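PDB 4YYC: putative trimethylamine methyltransferase from Rhizobium meliloti, which probably acts as a methyltransferase of the trimethylamine methyltransferase family. Local coordinates for residues F77-A90 with V297-K309. Numbering follows the deposited sequence.
Sequences FRDDAEALDLWKAA and VLAGAAFTQLIRK
A299 opens the contact from the C-terminal half of helix 286-307: its CB lies 4.1 Å from F77 CZ, and its carbonyl O meets the edge of the W87 indole in plane, 3.4 Å from CZ2. One turn on, A302 CB touches the same indole edge at CH2. F303 carries its CG anti to the backbone N (chi1 -177°), which sends the phenyl ring out between F77, A83, L86 and W87. Its CE1 reaches A83 CB at 3.6 Å, while the F77 ring and the five-membered ring of W87 meet it obliquely, each centroid 5.7 Å from that of F303; the three residues form an aromatic cluster. L306 then sets CD1 squarely over the six-membered ring of W87, a CH-pi contact 3.5 Å from the centroid and 6° off the normal, and its other methyl, CD2, packs on A90 CB. W87 is thus a knob in the hole formed by A299, A302, F303 and L306, and an alanine here would probably leave that hole unfilled and deprive L306 CD1 of its aromatic floor. I307 finishes the row, CD1 against L86 CD1 at 3.6 Å. No hydrogen bond crosses this apolar interface, where helices 81-90 and 297-307 run at 87°, their axes 10.4 Å apart. Around it, F101 meets W87 edge-to-face, L109 of helix 105-109 touches W87 and L306, helix 254-265 packs on F77 and I307, and strand 313-322 lies against A301 and T304.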
loop_
_atom_site.group_PDB
_atom_site.type_symbol
_atom_site.label_atom_id
_atom_site.label_comp_id
_atom_site.label_asym_id
_atom_site.label_seq_id
_atom_site.Cartn_x
_atom_site.Cartn_y
_atom_site.Cartn_z
ATOM N N PHE A 77 16.949 15.998 29.516
ATOM C CA PHE A 77 15.677 16.456 30.011
ATOM C C PHE A 77 15.954 17.899 30.335
ATOM O O PHE A 77 16.567 18.202 31.352
ATOM C CB PHE A 77 15.226 15.627 31.220
ATOM C CG PHE A 77 14.606 14.306 30.832
ATOM C CD1 PHE A 77 15.379 13.271 30.304
ATOM C CD2 PHE A 77 13.233 14.119 30.934
ATOM C CE1 PHE A 77 14.773 12.097 29.883
ATOM C CE2 PHE A 77 12.631 12.942 30.520
ATOM C CZ PHE A 77 13.394 11.939 29.981
ATOM N N ARG A 78 15.548 18.808 29.447
ATOM C CA ARG A 78 16.003 20.204 29.545
ATOM C C ARG A 78 15.033 21.146 30.226
ATOM O O ARG A 78 13.846 21.040 30.043
ATOM C CB ARG A 78 16.324 20.738 28.167
ATOM C CG ARG A 78 17.477 20.001 27.560
ATOM C CD ARG A 78 17.882 20.587 26.222
ATOM N NE ARG A 78 19.137 19.998 25.735
ATOM C CZ ARG A 78 19.644 20.251 24.523
ATOM N NH1 ARG A 78 18.996 21.041 23.675
ATOM N NH2 ARG A 78 20.787 19.687 24.141
ATOM N N ASP A 79 15.592 22.061 31.009
ATOM C CA ASP A 79 14.869 23.148 31.637
ATOM C C ASP A 79 13.736 22.650 32.525
ATOM O O ASP A 79 12.707 23.318 32.621
ATOM C CB ASP A 79 14.388 24.154 30.548
ATOM C CG ASP A 79 15.528 24.676 29.695
ATOM O OD1 ASP A 79 16.438 25.242 30.263
ATOM O OD2 ASP A 79 15.551 24.446 28.467
ATOM N N ASP A 80 13.952 21.508 33.206
ATOM C CA ASP A 80 12.958 20.871 34.084
ATOM C C ASP A 80 13.643 20.191 35.266
ATOM O O ASP A 80 13.991 19.011 35.254
ATOM C CB ASP A 80 12.067 19.871 33.338
ATOM C CG ASP A 80 10.831 19.486 34.147
ATOM O OD1 ASP A 80 10.870 19.496 35.391
ATOM O OD2 ASP A 80 9.789 19.216 33.522
ATOM N N ALA A 81 13.858 20.996 36.305
ATOM C CA ALA A 81 14.569 20.529 37.477
ATOM C C ALA A 81 13.825 19.401 38.180
ATOM O O ALA A 81 14.430 18.503 38.702
ATOM C CB ALA A 81 14.799 21.665 38.458
ATOM N N GLU A 82 12.507 19.476 38.199
ATOM C CA GLU A 82 11.704 18.422 38.801
ATOM C C GLU A 82 11.960 17.066 38.098
ATOM O O GLU A 82 12.081 16.016 38.739
ATOM C CB GLU A 82 10.235 18.790 38.729
ATOM C CG GLU A 82 9.305 17.727 39.299
ATOM C CD GLU A 82 7.824 18.020 39.081
ATOM O OE1 GLU A 82 7.480 19.016 38.405
ATOM O OE2 GLU A 82 7.004 17.225 39.621
ATOM N N ALA A 83 12.040 17.098 36.785
ATOM C CA ALA A 83 12.280 15.867 36.033
ATOM C C ALA A 83 13.617 15.261 36.409
ATOM O O ALA A 83 13.750 14.037 36.539
ATOM C CB ALA A 83 12.238 16.147 34.534
ATOM N N LEU A 84 14.638 16.112 36.527
ATOM C CA LEU A 84 15.960 15.610 36.930
ATOM C C LEU A 84 15.930 14.989 38.325
ATOM O O LEU A 84 16.589 13.960 38.573
ATOM C CB LEU A 84 17.034 16.691 36.846
ATOM C CG LEU A 84 17.292 17.303 35.480
ATOM C CD1 LEU A 84 18.442 18.296 35.569
ATOM C CD2 LEU A 84 17.554 16.251 34.422
ATOM N N ASP A 85 15.211 15.617 39.245
ATOM C CA ASP A 85 15.079 15.059 40.576
ATOM C C ASP A 85 14.358 13.736 40.555
ATOM O O ASP A 85 14.741 12.830 41.286
ATOM C CB ASP A 85 14.366 15.997 41.546
ATOM C CG ASP A 85 15.204 17.172 41.952
ATOM O OD1 ASP A 85 16.405 17.270 41.593
ATOM O OD2 ASP A 85 14.681 18.039 42.699
ATOM N N LEU A 86 13.338 13.609 39.715
ATOM C CA LEU A 86 12.619 12.335 39.615
ATOM C C LEU A 86 13.523 11.212 39.123
ATOM O O LEU A 86 13.478 10.096 39.629
ATOM C CB LEU A 86 11.381 12.479 38.746
ATOM C CG LEU A 86 10.252 13.251 39.386
ATOM C CD1 LEU A 86 9.236 13.721 38.355
ATOM C CD2 LEU A 86 9.579 12.413 40.461
ATOM N N TRP A 87 14.370 11.530 38.146
ATOM C CA TRP A 87 15.286 10.552 37.568
ATOM C C TRP A 87 16.366 10.150 38.573
ATOM O O TRP A 87 16.678 8.968 38.686
ATOM C CB TRP A 87 15.887 11.048 36.229
ATOM C CG TRP A 87 14.964 10.800 35.075
ATOM C CD1 TRP A 87 14.379 11.721 34.251
ATOM C CD2 TRP A 87 14.466 9.517 34.657
ATOM N NE1 TRP A 87 13.597 11.088 33.322
ATOM C CE2 TRP A 87 13.601 9.738 33.570
ATOM C CE3 TRP A 87 14.663 8.200 35.114
ATOM C CZ2 TRP A 87 12.960 8.682 32.918
ATOM C CZ3 TRP A 87 14.017 7.165 34.468
ATOM C CH2 TRP A 87 13.163 7.427 33.388
ATOM N N LYS A 88 16.909 11.119 39.312
ATOM C CA LYS A 88 17.932 10.794 40.294
ATOM C C LYS A 88 17.330 9.863 41.340
ATOM O O LYS A 88 17.951 8.886 41.736
ATOM C CB LYS A 88 18.517 12.020 40.968
ATOM C CG LYS A 88 19.594 11.627 41.975
ATOM N N ALA A 89 16.113 10.162 41.772
ATOM C CA ALA A 89 15.438 9.348 42.793
ATOM C C ALA A 89 15.152 7.934 42.323
ATOM O O ALA A 89 15.172 7.014 43.137
ATOM C CB ALA A 89 14.143 10.008 43.225
ATOM N N ALA A 90 14.861 7.779 41.034
ATOM C CA ALA A 90 14.610 6.489 40.422
ATOM C C ALA A 90 15.890 5.681 40.204
ATOM O O ALA A 90 15.803 4.510 39.831
ATOM C CB ALA A 90 13.858 6.631 39.116
ATOM N N VAL A 297 11.825 6.732 23.283
ATOM C CA VAL A 297 10.563 6.281 23.846
ATOM C C VAL A 297 10.722 5.664 25.213
ATOM O O VAL A 297 9.928 5.944 26.115
ATOM C CB VAL A 297 9.790 5.339 22.867
ATOM C CG1 VAL A 297 8.619 4.679 23.605
ATOM C CG2 VAL A 297 9.371 6.082 21.613
ATOM N N LEU A 298 11.744 4.837 25.399
ATOM C CA LEU A 298 11.957 4.274 26.727
ATOM C C LEU A 298 12.055 5.376 27.795
ATOM O O LEU A 298 11.433 5.265 28.846
ATOM C CB LEU A 298 13.207 3.370 26.737
ATOM C CG LEU A 298 13.049 1.977 26.127
ATOM C CD1 LEU A 298 14.392 1.330 25.891
ATOM C CD2 LEU A 298 12.198 1.071 27.006
ATOM N N ALA A 299 12.846 6.401 27.540
ATOM C CA ALA A 299 13.054 7.462 28.529
ATOM C C ALA A 299 11.768 8.267 28.742
ATOM O O ALA A 299 11.356 8.481 29.884
ATOM C CB ALA A 299 14.186 8.340 28.081
ATOM N N GLY A 300 11.149 8.709 27.649
ATOM C CA GLY A 300 9.985 9.564 27.774
ATOM C C GLY A 300 8.782 8.840 28.352
ATOM O O GLY A 300 8.050 9.402 29.161
ATOM N N ALA A 301 8.538 7.614 27.878
ATOM C CA ALA A 301 7.428 6.836 28.413
ATOM C C ALA A 301 7.660 6.464 29.861
ATOM O O ALA A 301 6.738 6.574 30.696
ATOM C CB ALA A 301 7.156 5.610 27.566
ATOM N N ALA A 302 8.891 6.055 30.226
ATOM C CA ALA A 302 9.149 5.727 31.640
ATOM C C ALA A 302 8.958 6.932 32.529
ATOM O O ALA A 302 8.470 6.778 33.659
ATOM C CB ALA A 302 10.558 5.180 31.806
ATOM N N PHE A 303 9.305 8.120 32.023
ATOM C CA PHE A 303 9.066 9.352 32.756
ATOM C C PHE A 303 7.616 9.498 33.204
ATOM O O PHE A 303 7.335 9.925 34.349
ATOM C CB PHE A 303 9.484 10.555 31.919
ATOM C CG PHE A 303 9.336 11.869 32.662
ATOM C CD1 PHE A 303 10.117 12.157 33.761
ATOM C CD2 PHE A 303 8.353 12.744 32.299
ATOM C CE1 PHE A 303 9.933 13.371 34.459
ATOM C CE2 PHE A 303 8.165 13.960 32.959
ATOM C CZ PHE A 303 8.953 14.268 34.028
ATOM N N THR A 304 6.677 9.129 32.358
ATOM C CA THR A 304 5.254 9.255 32.744
ATOM C C THR A 304 4.930 8.433 34.014
ATOM O O THR A 304 4.118 8.853 34.834
ATOM C CB THR A 304 4.282 8.871 31.611
ATOM O OG1 THR A 304 4.378 7.457 31.362
ATOM C CG2 THR A 304 4.530 9.722 30.344
ATOM N N GLN A 305 5.628 7.305 34.179
ATOM C CA GLN A 305 5.373 6.417 35.313
ATOM C C GLN A 305 6.009 6.969 36.572
ATOM O O GLN A 305 5.566 6.642 37.672
ATOM C CB GLN A 305 5.857 4.980 35.030
ATOM C CG GLN A 305 5.299 4.344 33.756
ATOM C CD GLN A 305 3.808 4.304 33.774
ATOM O OE1 GLN A 305 3.205 3.551 34.590
ATOM N NE2 GLN A 305 3.166 5.118 32.925
ATOM N N LEU A 306 7.045 7.801 36.415
ATOM C CA LEU A 306 7.617 8.517 37.557
ATOM C C LEU A 306 6.682 9.565 38.114
ATOM O O LEU A 306 6.753 9.913 39.320
ATOM C CB LEU A 306 8.988 9.101 37.237
ATOM C CG LEU A 306 10.091 8.110 36.861
ATOM C CD1 LEU A 306 11.329 8.898 36.509
ATOM C CD2 LEU A 306 10.369 7.131 37.956
ATOM N N ILE A 307 5.848 10.126 37.256
ATOM C CA ILE A 307 4.810 11.056 37.678
ATOM C C ILE A 307 3.651 10.297 38.304
ATOM O O ILE A 307 3.264 10.661 39.412
ATOM C CB ILE A 307 4.339 11.939 36.518
ATOM C CG1 ILE A 307 5.506 12.815 36.014
ATOM C CG2 ILE A 307 3.111 12.771 36.906
ATOM C CD1 ILE A 307 5.904 13.952 36.939
ATOM N N ARG A 308 3.092 9.284 37.629
ATOM C CA ARG A 308 2.047 8.423 38.213
ATOM C C ARG A 308 2.136 7.029 37.649
ATOM O O ARG A 308 2.015 6.810 36.428
ATOM C CB ARG A 308 0.660 8.964 37.933
ATOM C CG ARG A 308 0.259 10.128 38.790
ATOM C CD ARG A 308 0.433 9.900 40.278
ATOM N NE ARG A 308 -0.006 11.094 40.969
ATOM C CZ ARG A 308 0.756 12.115 41.332
ATOM N NH1 ARG A 308 2.051 12.131 41.098
ATOM N NH2 ARG A 308 0.204 13.122 41.979
ATOM N N LYS A 309 2.378 6.053 38.514
ATOM C CA LYS A 309 2.367 4.665 38.107
ATOM C C LYS A 309 1.005 4.353 37.515
ATOM O O LYS A 309 -0.029 4.713 38.088
ATOM C CB LYS A 309 2.634 3.763 39.310
ATOM C CG LYS A 309 4.085 3.742 39.733
ATOM C CD LYS A 309 4.304 2.932 41.004
ATOM C CE LYS A 309 5.747 3.101 41.464
ATOM N NZ LYS A 309 6.068 2.163 42.559
#